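Ketosynthase (Streptomyces sp. MSC090213JE08, PDB 6KXD) probably catalyses condensation of acyl-ACP with malonyl-ACP to a 3-oxoacyl-ACP, releasing carbon dioxide, as the ketosynthase of a highly reducing type II polyketide synthase. Local coordinates at residues D296-H301 with Q389-A394; R279-A284 with N399-L404; T111-S116 with C201-A206; Q52-E57 with G228-E233. All blocks are in the same frame, centred on the assembly; numbering follows the deposited sequence.

Interaction 1 (D296-H301 with Q389-A394); sequences DFISAH and QNNSSA
S299 and N390 sit paired on two parallel neighbouring strands, and their side chains leave the same face of the sheet. OG of S299, held anti to the backbone N (chi1 169°), reaches OD1 of N390 at 2.9 Å and donates in the plane of that carbonyl. The ND2 end of the same amide is held by N174 and by the S342 carbonyl, so both ends of a buried asparagine are satisfied. On the opposite face I298 and Q389 run side by side, pointing the same way. The methyl CG2 of I298 packs 3.6 Å from ND2 of N391. Q389 NE2 donates to N391 OD1 at 2.6 Å, which helps fix how both side chains are turned; Q389 OE1 is taken by Y320. Backbone bonds join the strands, among them S299 N to Q389 O (2.6 Å) and N391 N to S299 O (2.7 Å). Farther on, CB of S393 lies over a face of the H301 ring, 4.2 Å from its centre in a CH-pi contact. H301 begins an HGTGT sequence, the motif of a catalytic histidine in beta-ketoacyl synthases, and so is probably catalytic here; its side chain touches C170. Strand 387-394 lies between strands 297-299 and 398-405; helices 306-320 and 274-288 pack on the I298 and Q389 face, and helix 341-355 on that of S299 and N390.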
loop_
_atom_site.group_PDB
_atom_site.type_symbol
_atom_site.label_atom_id
_atom_site.label_comp_id
_atom_site.label_asym_id
_atom_site.label_seq_id
_atom_site.Cartn_x
_atom_site.Cartn_y
_atom_site.Cartn_z
ATOM N N ASP A 296 -26.797 -10.002 4.160
ATOM C CA ASP A 296 -27.245 -11.273 3.618
ATOM C C ASP A 296 -26.188 -12.347 3.826
ATOM O O ASP A 296 -26.524 -13.456 4.176
ATOM C CB ASP A 296 -27.679 -11.092 2.168
ATOM C CG ASP A 296 -28.896 -10.189 2.157
ATOM O OD1 ASP A 296 -29.806 -10.458 2.980
ATOM O OD2 ASP A 296 -28.882 -9.176 1.433
ATOM N N PHE A 297 -24.911 -12.023 3.594
ATOM C CA PHE A 297 -23.835 -12.914 3.998
ATOM C C PHE A 297 -22.537 -12.104 4.164
ATOM O O PHE A 297 -22.414 -10.985 3.700
ATOM C CB PHE A 297 -23.676 -14.112 3.045
ATOM C CG PHE A 297 -22.997 -13.837 1.727
ATOM C CD1 PHE A 297 -23.708 -13.308 0.664
ATOM C CD2 PHE A 297 -21.635 -14.051 1.569
ATOM C CE1 PHE A 297 -23.082 -13.045 -0.543
ATOM C CE2 PHE A 297 -21.000 -13.765 0.370
ATOM C CZ PHE A 297 -21.731 -13.291 -0.694
ATOM N N ILE A 298 -21.617 -12.710 4.899
ATOM C CA ILE A 298 -20.273 -12.242 5.066
ATOM C C ILE A 298 -19.397 -13.104 4.184
ATOM O O ILE A 298 -19.458 -14.347 4.265
ATOM C CB ILE A 298 -19.856 -12.333 6.542
ATOM C CG1 ILE A 298 -20.786 -11.502 7.419
ATOM C CG2 ILE A 298 -18.379 -11.972 6.703
ATOM C CD1 ILE A 298 -20.762 -11.858 8.891
ATOM N N SER A 299 -18.603 -12.448 3.334
ATOM C CA SER A 299 -17.445 -13.045 2.707
ATOM C C SER A 299 -16.276 -12.881 3.692
ATOM O O SER A 299 -15.749 -11.762 3.893
ATOM C CB SER A 299 -17.129 -12.397 1.372
ATOM O OG SER A 299 -15.854 -12.819 0.900
ATOM N N ALA A 300 -15.937 -13.981 4.352
ATOM C CA ALA A 300 -15.008 -14.025 5.440
ATOM C C ALA A 300 -13.582 -13.893 4.910
ATOM O O ALA A 300 -13.317 -14.269 3.789
ATOM C CB ALA A 300 -15.170 -15.303 6.209
ATOM N N HIS A 301 -12.696 -13.345 5.741
ATOM C CA HIS A 301 -11.268 -13.414 5.497
ATOM C C HIS A 301 -10.875 -14.886 5.400
ATOM O O HIS A 301 -10.123 -15.311 4.505
ATOM C CB HIS A 301 -10.483 -12.695 6.593
ATOM C CG HIS A 301 -9.004 -12.787 6.400
ATOM N ND1 HIS A 301 -8.369 -12.344 5.252
ATOM C CD2 HIS A 301 -8.038 -13.228 7.221
ATOM C CE1 HIS A 301 -7.078 -12.577 5.388
ATOM N NE2 HIS A 301 -6.859 -13.090 6.581
ATOM N N GLN A 389 -21.085 -8.200 3.181
ATOM C CA GLN A 389 -19.880 -7.772 3.880
ATOM C C GLN A 389 -18.703 -8.625 3.391
ATOM O O GLN A 389 -18.758 -9.837 3.314
ATOM C CB GLN A 389 -20.112 -7.845 5.385
ATOM C CG GLN A 389 -18.854 -7.676 6.215
ATOM C CD GLN A 389 -19.188 -7.832 7.679
ATOM O OE1 GLN A 389 -20.229 -7.380 8.141
ATOM N NE2 GLN A 389 -18.309 -8.472 8.419
ATOM N N ASN A 390 -17.624 -7.947 3.014
ATOM C CA ASN A 390 -16.417 -8.617 2.653
ATOM C C ASN A 390 -15.327 -8.242 3.647
ATOM O O ASN A 390 -14.903 -7.093 3.678
ATOM C CB ASN A 390 -15.987 -8.196 1.249
ATOM C CG ASN A 390 -14.773 -8.924 0.722
ATOM O OD1 ASN A 390 -14.726 -10.163 0.752
ATOM N ND2 ASN A 390 -13.817 -8.162 0.191
ATOM N N ASN A 391 -14.859 -9.245 4.391
ATOM C CA ASN A 391 -13.913 -9.107 5.416
ATOM C C ASN A 391 -12.509 -9.330 4.876
ATOM O O ASN A 391 -12.255 -10.116 3.959
ATOM C CB ASN A 391 -14.070 -10.121 6.545
ATOM C CG ASN A 391 -15.275 -9.881 7.425
ATOM O OD1 ASN A 391 -16.047 -8.948 7.226
ATOM N ND2 ASN A 391 -15.431 -10.736 8.421
ATOM N N SER A 392 -11.564 -8.686 5.559
ATOM C CA SER A 392 -10.207 -8.933 5.280
ATOM C C SER A 392 -9.413 -8.461 6.485
ATOM O O SER A 392 -9.777 -7.476 7.121
ATOM C CB SER A 392 -9.771 -8.267 4.004
ATOM O OG SER A 392 -9.585 -6.874 4.222
ATOM N N SER A 393 -8.407 -9.265 6.823
ATOM C CA SER A 393 -7.507 -9.025 7.896
ATOM C C SER A 393 -6.134 -9.333 7.334
ATOM O O SER A 393 -6.028 -10.073 6.358
ATOM C CB SER A 393 -7.805 -9.866 9.110
ATOM O OG SER A 393 -9.066 -9.508 9.636
ATOM N N ALA A 394 -5.127 -8.668 7.870
ATOM C CA ALA A 394 -3.805 -8.844 7.383
ATOM C C ALA A 394 -2.863 -8.822 8.567
ATOM O O ALA A 394 -3.256 -8.446 9.663
ATOM C CB ALA A 394 -3.479 -7.774 6.359
#

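Interaction 2 (R279-A284 with N399-L404); sequences RGIRLA and NAVLIL
I281 and V401 bring their CA atoms within 5.8 Å where helix 279-284 lies over strand 399-404, the two axes 7.3 Å apart at closest and crossing at -33°. V401 and A284 carry much of the contact, and the two methyls of V401 have different partners. CG2, anti to the carbonyl carbon, rests on the helix backbone, 3.8 Å from C of G280, and also meets CG1 of I281, whose side chain crosses that of V401 obliquely. CG1, anti to the backbone N (chi1 179°), faces the next turn and touches CB of A284 at 3.7 Å. Small residues suit these helix positions: G280 has no side chain to stand between its backbone and CG2, and A284 offers a single methyl pointing at the strand. That methyl also lies 3.9 Å from CG1 of I403, so it sits against two beta-branched residues that alternate with A400 and L402 on the strand. I281 itself points away from the strand and reaches helix 306-320 through I316 and V319. Helix 274-288 forms the crossover from strand 255-264 to strand 297-299, passing over strands 398-405 and 387-394, an arrangement characteristic of the C-terminal half of the thiolase fold, with helices layered on a five-stranded mixed sheet.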
loop_
_atom_site.group_PDB
_atom_site.type_symbol
_atom_site.label_atom_id
_atom_site.label_comp_id
_atom_site.label_asym_id
_atom_site.label_seq_id
_atom_site.Cartn_x
_atom_site.Cartn_y
_atom_site.Cartn_z
ATOM N N ARG A 279 -14.268 -4.308 15.465
ATOM C CA ARG A 279 -14.295 -2.851 15.276
ATOM C C ARG A 279 -14.422 -2.509 13.790
ATOM O O ARG A 279 -15.113 -1.627 13.427
ATOM C CB ARG A 279 -13.043 -2.217 15.885
ATOM C CG ARG A 279 -13.234 -1.737 17.316
ATOM C CD ARG A 279 -12.086 -0.858 17.822
ATOM N NE ARG A 279 -11.322 -0.187 16.764
ATOM C CZ ARG A 279 -11.656 0.966 16.175
ATOM N NH1 ARG A 279 -12.706 1.672 16.574
ATOM N NH2 ARG A 279 -10.926 1.398 15.165
ATOM N N GLY A 280 -13.639 -3.184 12.961
ATOM C CA GLY A 280 -13.677 -2.980 11.523
ATOM C C GLY A 280 -15.051 -3.247 10.944
ATOM O O GLY A 280 -15.575 -2.460 10.171
ATOM N N ILE A 281 -15.655 -4.354 11.371
ATOM C CA ILE A 281 -17.007 -4.688 10.898
ATOM C C ILE A 281 -17.953 -3.557 11.313
ATOM O O ILE A 281 -18.688 -3.048 10.488
ATOM C CB ILE A 281 -17.448 -6.078 11.401
ATOM C CG1 ILE A 281 -16.542 -7.174 10.854
ATOM C CG2 ILE A 281 -18.904 -6.345 11.046
ATOM C CD1 ILE A 281 -16.771 -8.540 11.465
ATOM N N ARG A 282 -17.888 -3.139 12.585
ATOM C CA ARG A 282 -18.832 -2.149 13.066
ATOM C C ARG A 282 -18.635 -0.832 12.324
ATOM O O ARG A 282 -19.590 -0.154 12.025
ATOM C CB ARG A 282 -18.717 -1.907 14.574
ATOM C CG ARG A 282 -19.089 -3.102 15.430
ATOM C CD ARG A 282 -19.036 -2.774 16.916
ATOM N NE ARG A 282 -19.054 -3.973 17.747
ATOM C CZ ARG A 282 -20.153 -4.573 18.166
ATOM N NH1 ARG A 282 -21.336 -4.166 17.737
ATOM N NH2 ARG A 282 -20.066 -5.563 19.033
ATOM N N LEU A 283 -17.377 -0.463 12.051
ATOM C CA LEU A 283 -17.084 0.787 11.329
ATOM C C LEU A 283 -17.667 0.756 9.915
ATOM O O LEU A 283 -18.244 1.749 9.418
ATOM C CB LEU A 283 -15.570 0.989 11.311
ATOM C CG LEU A 283 -14.986 1.524 12.613
ATOM C CD1 LEU A 283 -13.470 1.367 12.632
ATOM C CD2 LEU A 283 -15.384 2.979 12.823
ATOM N N ALA A 284 -17.547 -0.406 9.281
ATOM C CA ALA A 284 -18.020 -0.621 7.970
ATOM C C ALA A 284 -19.550 -0.511 7.919
ATOM O O ALA A 284 -20.128 0.139 7.025
ATOM C CB ALA A 284 -17.546 -1.971 7.491
ATOM N N ASN A 399 -7.101 -4.423 9.447
ATOM C CA ASN A 399 -8.374 -4.951 9.061
ATOM C C ASN A 399 -9.095 -3.947 8.178
ATOM O O ASN A 399 -9.093 -2.732 8.452
ATOM C CB ASN A 399 -9.266 -5.261 10.262
ATOM C CG ASN A 399 -8.584 -6.121 11.290
ATOM O OD1 ASN A 399 -8.299 -7.298 11.051
ATOM N ND2 ASN A 399 -8.303 -5.527 12.451
ATOM N N ALA A 400 -9.747 -4.467 7.139
ATOM C CA ALA A 400 -10.588 -3.716 6.270
ATOM C C ALA A 400 -11.818 -4.565 5.919
ATOM O O ALA A 400 -11.694 -5.680 5.461
ATOM C CB ALA A 400 -9.861 -3.332 5.009
ATOM N N VAL A 401 -12.976 -3.952 6.083
ATOM C CA VAL A 401 -14.263 -4.578 5.834
ATOM C C VAL A 401 -15.026 -3.688 4.868
ATOM O O VAL A 401 -15.109 -2.467 5.066
ATOM C CB VAL A 401 -15.016 -4.772 7.161
ATOM C CG1 VAL A 401 -16.373 -5.395 6.896
ATOM C CG2 VAL A 401 -14.183 -5.586 8.130
ATOM N N LEU A 402 -15.516 -4.293 3.782
ATOM C CA LEU A 402 -16.196 -3.617 2.730
ATOM C C LEU A 402 -17.642 -4.113 2.664
ATOM O O LEU A 402 -17.863 -5.315 2.792
ATOM C CB LEU A 402 -15.456 -3.938 1.437
ATOM C CG LEU A 402 -16.100 -3.488 0.132
ATOM C CD1 LEU A 402 -15.978 -1.986 -0.026
ATOM C CD2 LEU A 402 -15.467 -4.218 -1.048
ATOM N N ILE A 403 -18.556 -3.163 2.482
ATOM C CA ILE A 403 -19.988 -3.426 2.364
ATOM C C ILE A 403 -20.430 -2.953 0.989
ATOM O O ILE A 403 -20.315 -1.754 0.660
ATOM C CB ILE A 403 -20.825 -2.746 3.460
ATOM C CG1 ILE A 403 -20.294 -2.934 4.885
ATOM C CG2 ILE A 403 -22.274 -3.194 3.341
ATOM C CD1 ILE A 403 -20.240 -4.345 5.395
ATOM N N LEU A 404 -20.941 -3.923 0.213
ATOM C CA LEU A 404 -21.562 -3.727 -1.067
ATOM C C LEU A 404 -23.071 -3.987 -0.950
ATOM O O LEU A 404 -23.508 -4.718 -0.066
ATOM C CB LEU A 404 -20.920 -4.706 -2.050
ATOM C CG LEU A 404 -19.412 -4.550 -2.261
ATOM C CD1 LEU A 404 -18.899 -5.583 -3.235
ATOM C CD2 LEU A 404 -19.083 -3.159 -2.756
#

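Interaction 3 (T111-S116 with C201-A206); sequences TTDGES and CRKAFA
C201 and S116 meet where the loop leading into helix 116-129 faces the N-terminus of helix 202-210, and C201 is the N-cap of the latter. Its SG, placed between the backbone N and the carbonyl carbon (chi1 56°), accepts from A204 N at 3.6 Å. The same sulfur gives the apolar part of the contact: CB of S116 lies 4.0 Å from it and CB of D113 at 4.2 Å, and a large, weakly polar atom suits these two carbons. The charged interaction is a salt bridge between K203 and D113. The lysine chain is extended beyond CG and carries NZ to within 3.0 Å of D113 OD1, using the anti lone pair of that oxygen, while D113 OD2 faces the methyl of A204, 3.6 Å away. The backbone N of D113 donates to D198, which helps hold the loop. Serine suits position 116 because S116 OG donates to D113 O at 2.7 Å, tying the loop down. Neighbouring R202 instead makes a cation-pi contact with Y136 of the other subunit, which places this helix at the dimer interface. Two waters also bridge the segments: one accepts from K203 N and donates weakly to S116 O; the other accepts from K203 NZ at 2.9 Å and donates to S116 OG.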
loop_
_atom_site.group_PDB
_atom_site.type_symbol
_atom_site.label_atom_id
_atom_site.label_comp_id
_atom_site.label_asym_id
_atom_site.label_seq_id
_atom_site.Cartn_x
_atom_site.Cartn_y
_atom_site.Cartn_z
ATOM N N THR A 111 -1.325 -5.056 -2.748
ATOM C CA THR A 111 -0.445 -6.184 -2.905
ATOM C C THR A 111 0.149 -6.605 -1.567
ATOM O O THR A 111 0.324 -5.774 -0.674
ATOM C CB THR A 111 0.697 -5.905 -3.888
ATOM O OG1 THR A 111 1.150 -7.194 -4.294
ATOM C CG2 THR A 111 1.861 -5.153 -3.308
ATOM N N THR A 112 0.497 -7.898 -1.472
ATOM C CA THR A 112 1.246 -8.372 -0.297
ATOM C C THR A 112 2.726 -8.414 -0.629
ATOM O O THR A 112 3.540 -7.895 0.086
ATOM C CB THR A 112 0.733 -9.751 0.145
ATOM O OG1 THR A 112 -0.650 -9.629 0.514
ATOM C CG2 THR A 112 1.566 -10.350 1.255
ATOM N N ASP A 113 3.037 -9.115 -1.742
ATOM C CA ASP A 113 4.373 -9.556 -2.100
ATOM C C ASP A 113 4.869 -8.881 -3.371
ATOM O O ASP A 113 6.067 -8.776 -3.567
ATOM C CB ASP A 113 4.429 -11.072 -2.276
ATOM C CG ASP A 113 4.194 -11.785 -0.959
ATOM O OD1 ASP A 113 4.876 -11.400 0.023
ATOM O OD2 ASP A 113 3.295 -12.642 -0.924
ATOM N N GLY A 114 3.964 -8.281 -4.139
ATOM C CA GLY A 114 4.433 -7.614 -5.350
ATOM C C GLY A 114 5.234 -8.588 -6.197
ATOM O O GLY A 114 4.829 -9.762 -6.326
ATOM N N GLU A 115 6.374 -8.120 -6.719
ATOM C CA GLU A 115 7.224 -8.954 -7.597
ATOM C C GLU A 115 8.289 -9.654 -6.761
ATOM O O GLU A 115 9.472 -9.629 -7.079
ATOM C CB GLU A 115 7.845 -8.089 -8.684
ATOM C CG GLU A 115 6.807 -7.354 -9.496
ATOM C CD GLU A 115 5.708 -8.108 -10.222
ATOM O OE1 GLU A 115 4.996 -7.418 -11.019
ATOM O OE2 GLU A 115 5.519 -9.355 -9.993
ATOM N N SER A 116 7.868 -10.254 -5.640
ATOM C CA SER A 116 8.841 -10.909 -4.807
ATOM C C SER A 116 9.496 -12.100 -5.543
ATOM O O SER A 116 10.606 -12.463 -5.233
ATOM C CB SER A 116 8.232 -11.289 -3.480
ATOM O OG SER A 116 8.205 -10.127 -2.622
ATOM N N CYS A 201 5.018 -16.946 -5.263
ATOM C CA CYS A 201 6.434 -16.829 -5.166
ATOM C C CYS A 201 6.951 -17.735 -4.046
ATOM O O CYS A 201 6.206 -18.145 -3.164
ATOM C CB CYS A 201 6.903 -15.403 -4.907
ATOM S SG CYS A 201 6.153 -14.692 -3.412
ATOM N N ARG A 202 8.248 -17.972 -4.112
ATOM C CA ARG A 202 8.928 -18.783 -3.136
ATOM C C ARG A 202 8.862 -18.103 -1.757
ATOM O O ARG A 202 8.633 -18.776 -0.755
ATOM C CB ARG A 202 10.347 -19.013 -3.622
ATOM C CG ARG A 202 11.250 -19.711 -2.631
ATOM C CD ARG A 202 12.646 -19.684 -3.215
ATOM N NE ARG A 202 13.548 -20.497 -2.425
ATOM C CZ ARG A 202 14.066 -21.649 -2.817
ATOM N NH1 ARG A 202 13.608 -22.266 -3.895
ATOM N NH2 ARG A 202 15.093 -22.140 -2.156
ATOM N N LYS A 203 9.004 -16.773 -1.717
ATOM C CA LYS A 203 8.972 -16.051 -0.440
ATOM C C LYS A 203 7.710 -16.443 0.346
ATOM O O LYS A 203 7.796 -16.825 1.530
ATOM C CB LYS A 203 9.081 -14.536 -0.651
ATOM C CG LYS A 203 8.875 -13.691 0.614
ATOM C CD LYS A 203 8.294 -12.314 0.296
ATOM C CE LYS A 203 7.904 -11.496 1.511
ATOM N NZ LYS A 203 7.349 -10.182 1.097
ATOM N N ALA A 204 6.526 -16.320 -0.279
ATOM C CA ALA A 204 5.232 -16.528 0.401
ATOM C C ALA A 204 5.066 -18.002 0.793
ATOM O O ALA A 204 4.556 -18.322 1.851
ATOM C CB ALA A 204 4.076 -16.086 -0.451
ATOM N N PHE A 205 5.437 -18.893 -0.124
ATOM C CA PHE A 205 5.345 -20.337 0.102
ATOM C C PHE A 205 6.166 -20.714 1.333
ATOM O O PHE A 205 5.657 -21.361 2.261
ATOM C CB PHE A 205 5.849 -21.051 -1.151
ATOM C CG PHE A 205 5.402 -22.482 -1.218
ATOM C CD1 PHE A 205 4.061 -22.804 -1.162
ATOM C CD2 PHE A 205 6.326 -23.498 -1.302
ATOM C CE1 PHE A 205 3.643 -24.124 -1.235
ATOM C CE2 PHE A 205 5.901 -24.814 -1.359
ATOM C CZ PHE A 205 4.570 -25.117 -1.347
ATOM N N ALA A 206 7.425 -20.290 1.329
ATOM C CA ALA A 206 8.369 -20.566 2.405
ATOM C C ALA A 206 7.941 -19.902 3.713
ATOM O O ALA A 206 8.052 -20.508 4.787
ATOM C CB ALA A 206 9.738 -20.125 2.017
HETATM O O HOH W 1 10.057 -15.185 -3.998
HETATM O O HOH W 2 8.731 -8.285 -0.653
#

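Interaction 4 (Q52-E57 with G228-E233); sequences QNTACE and GILTGE
T54 meets L230 through its methyl: CG2, anti to the backbone N (chi1 -55° for OG1), packs 4.0 Å from CD2 of the leucine, the two side chains crossing. Threonine suits this place because its beta branch offers a methyl to the leucine. Its carbonyl O turns to a water, which donates to it and accepts from T231 N, bridging the two backbones. A55 comes next, with CB 3.3 Å from T231 O and close to T231 OG1; a bare methyl fits this tight place. C56 supplies the direct hydrogen bond, its N donating to T231 O at 2.7 Å with an N-H...O angle of 164°, while SG lies 4.0 Å from CD1 of L230, so the leucine packs alongside both T54 and C56. A second water links C56 O to E233 N, beside the side-chain-free G232. E57 ends the walk with its CA 3.6 Å from OE2 of E233. The two side chains cross, their carboxylate planes turned 30° against each other, and E57 OE1 stays 5.3 Å from E233 OE2. Such buried like charges would probably repel, but each has its own partners: R44 forms a salt bridge to E233 OE1, Y81 bonds OE2, and T43 and the backbone N of R44 hold E57, which would offset the cost.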
loop_
_atom_site.group_PDB
_atom_site.type_symbol
_atom_site.label_atom_id
_atom_site.label_comp_id
_atom_site.label_asym_id
_atom_site.label_seq_id
_atom_site.Cartn_x
_atom_site.Cartn_y
_atom_site.Cartn_z
ATOM N N GLN A 52 6.382 -30.423 -0.352
ATOM C CA GLN A 52 5.037 -29.964 -0.658
ATOM C C GLN A 52 5.099 -29.075 -1.904
ATOM O O GLN A 52 6.125 -28.456 -2.115
ATOM C CB GLN A 52 4.538 -29.139 0.518
ATOM C CG GLN A 52 3.057 -29.250 0.761
ATOM C CD GLN A 52 2.736 -28.368 1.941
ATOM O OE1 GLN A 52 3.419 -28.404 2.974
ATOM N NE2 GLN A 52 1.712 -27.549 1.776
ATOM N N ASN A 53 4.089 -29.132 -2.773
ATOM C CA ASN A 53 4.255 -28.420 -4.073
ATOM C C ASN A 53 2.913 -28.024 -4.714
ATOM O O ASN A 53 2.838 -27.852 -5.937
ATOM C CB ASN A 53 5.102 -29.237 -5.054
ATOM C CG ASN A 53 4.260 -30.225 -5.826
ATOM O OD1 ASN A 53 3.296 -30.756 -5.288
ATOM N ND2 ASN A 53 4.545 -30.386 -7.108
ATOM N N THR A 54 1.881 -27.797 -3.896
ATOM C CA THR A 54 0.581 -27.333 -4.354
ATOM C C THR A 54 0.387 -25.855 -3.972
ATOM O O THR A 54 0.756 -25.421 -2.891
ATOM C CB THR A 54 -0.546 -28.161 -3.739
ATOM O OG1 THR A 54 -0.281 -29.532 -4.057
ATOM C CG2 THR A 54 -1.916 -27.741 -4.217
ATOM N N ALA A 55 -0.219 -25.103 -4.878
ATOM C CA ALA A 55 -0.587 -23.709 -4.666
ATOM C C ALA A 55 -1.757 -23.472 -5.596
ATOM O O ALA A 55 -2.130 -24.385 -6.329
ATOM C CB ALA A 55 0.570 -22.809 -4.961
ATOM N N CYS A 56 -2.318 -22.268 -5.581
ATOM C CA CYS A 56 -3.439 -21.959 -6.406
ATOM C C CYS A 56 -3.000 -20.951 -7.458
ATOM O O CYS A 56 -3.398 -19.774 -7.401
ATOM C CB CYS A 56 -4.616 -21.409 -5.618
ATOM S SG CYS A 56 -5.346 -22.645 -4.507
ATOM N N GLU A 57 -2.182 -21.429 -8.392
ATOM C CA GLU A 57 -1.683 -20.605 -9.460
ATOM C C GLU A 57 -2.782 -20.327 -10.471
ATOM O O GLU A 57 -3.801 -21.042 -10.572
ATOM C CB GLU A 57 -0.522 -21.256 -10.193
ATOM C CG GLU A 57 0.781 -21.151 -9.469
ATOM C CD GLU A 57 1.905 -21.838 -10.207
ATOM O OE1 GLU A 57 1.654 -22.288 -11.351
ATOM O OE2 GLU A 57 3.022 -21.906 -9.666
ATOM N N GLY A 228 -4.656 -25.238 7.266
ATOM C CA GLY A 228 -4.063 -24.034 6.784
ATOM C C GLY A 228 -4.451 -23.724 5.359
ATOM O O GLY A 228 -5.497 -24.091 4.870
ATOM N N ILE A 229 -3.583 -22.927 4.740
ATOM C CA ILE A 229 -3.872 -22.247 3.519
ATOM C C ILE A 229 -3.144 -22.947 2.373
ATOM O O ILE A 229 -2.205 -23.705 2.573
ATOM C CB ILE A 229 -3.418 -20.775 3.602
ATOM C CG1 ILE A 229 -1.899 -20.625 3.509
ATOM C CG2 ILE A 229 -3.965 -20.083 4.848
ATOM C CD1 ILE A 229 -1.454 -19.233 3.017
ATOM N N LEU A 230 -3.505 -22.525 1.160
ATOM C CA LEU A 230 -2.628 -22.656 0.022
ATOM C C LEU A 230 -2.348 -21.235 -0.473
ATOM O O LEU A 230 -3.254 -20.444 -0.449
ATOM C CB LEU A 230 -3.326 -23.442 -1.088
ATOM C CG LEU A 230 -3.531 -24.936 -0.840
ATOM C CD1 LEU A 230 -4.448 -25.514 -1.913
ATOM C CD2 LEU A 230 -2.199 -25.672 -0.798
ATOM N N THR A 231 -1.104 -20.970 -0.861
ATOM C CA THR A 231 -0.716 -19.670 -1.452
ATOM C C THR A 231 -1.322 -19.590 -2.855
ATOM O O THR A 231 -1.467 -20.606 -3.567
ATOM C CB THR A 231 0.796 -19.493 -1.479
ATOM O OG1 THR A 231 1.364 -20.412 -2.400
ATOM C CG2 THR A 231 1.462 -19.694 -0.141
ATOM N N GLY A 232 -1.763 -18.385 -3.200
ATOM C CA GLY A 232 -2.486 -18.092 -4.378
ATOM C C GLY A 232 -1.967 -16.819 -5.009
ATOM O O GLY A 232 -0.919 -16.315 -4.637
ATOM N N GLU A 233 -2.665 -16.403 -6.059
ATOM C CA GLU A 233 -2.265 -15.290 -6.816
ATOM C C GLU A 233 -3.408 -14.860 -7.721
ATOM O O GLU A 233 -4.483 -15.445 -7.745
ATOM C CB GLU A 233 -1.029 -15.634 -7.639
ATOM C CG GLU A 233 -1.248 -16.789 -8.632
ATOM C CD GLU A 233 -0.155 -16.931 -9.660
ATOM O OE1 GLU A 233 0.978 -16.474 -9.412
ATOM O OE2 GLU A 233 -0.456 -17.486 -10.731
HETATM O O HOH W 3 0.730 -22.959 -1.483
HETATM O O HOH W 4 -5.292 -18.268 -6.265
#

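Overall arrangement
From the N terminus, residues 52-57 open the first long loop, which interaction 4 closes at 228-233. Within it lies the shorter loop of interaction 3, from 111-116 to 201-206; the two touch through F205, whose ring packs against T54 and T231, so the helix 202-210 region joins both. A second nested pair follows in series: interaction 2 opens at 279-284 and closes at 399-404, enclosing interaction 1 between 296-301 and 389-394. These two also touch, strands 387-394 and 398-405 being sheet neighbours. No loop crosses another. One pair thus ties loops, helix 202-210 and the short strand 54-55 of the N-terminal half together, the other the helix and strands of the C-terminal half.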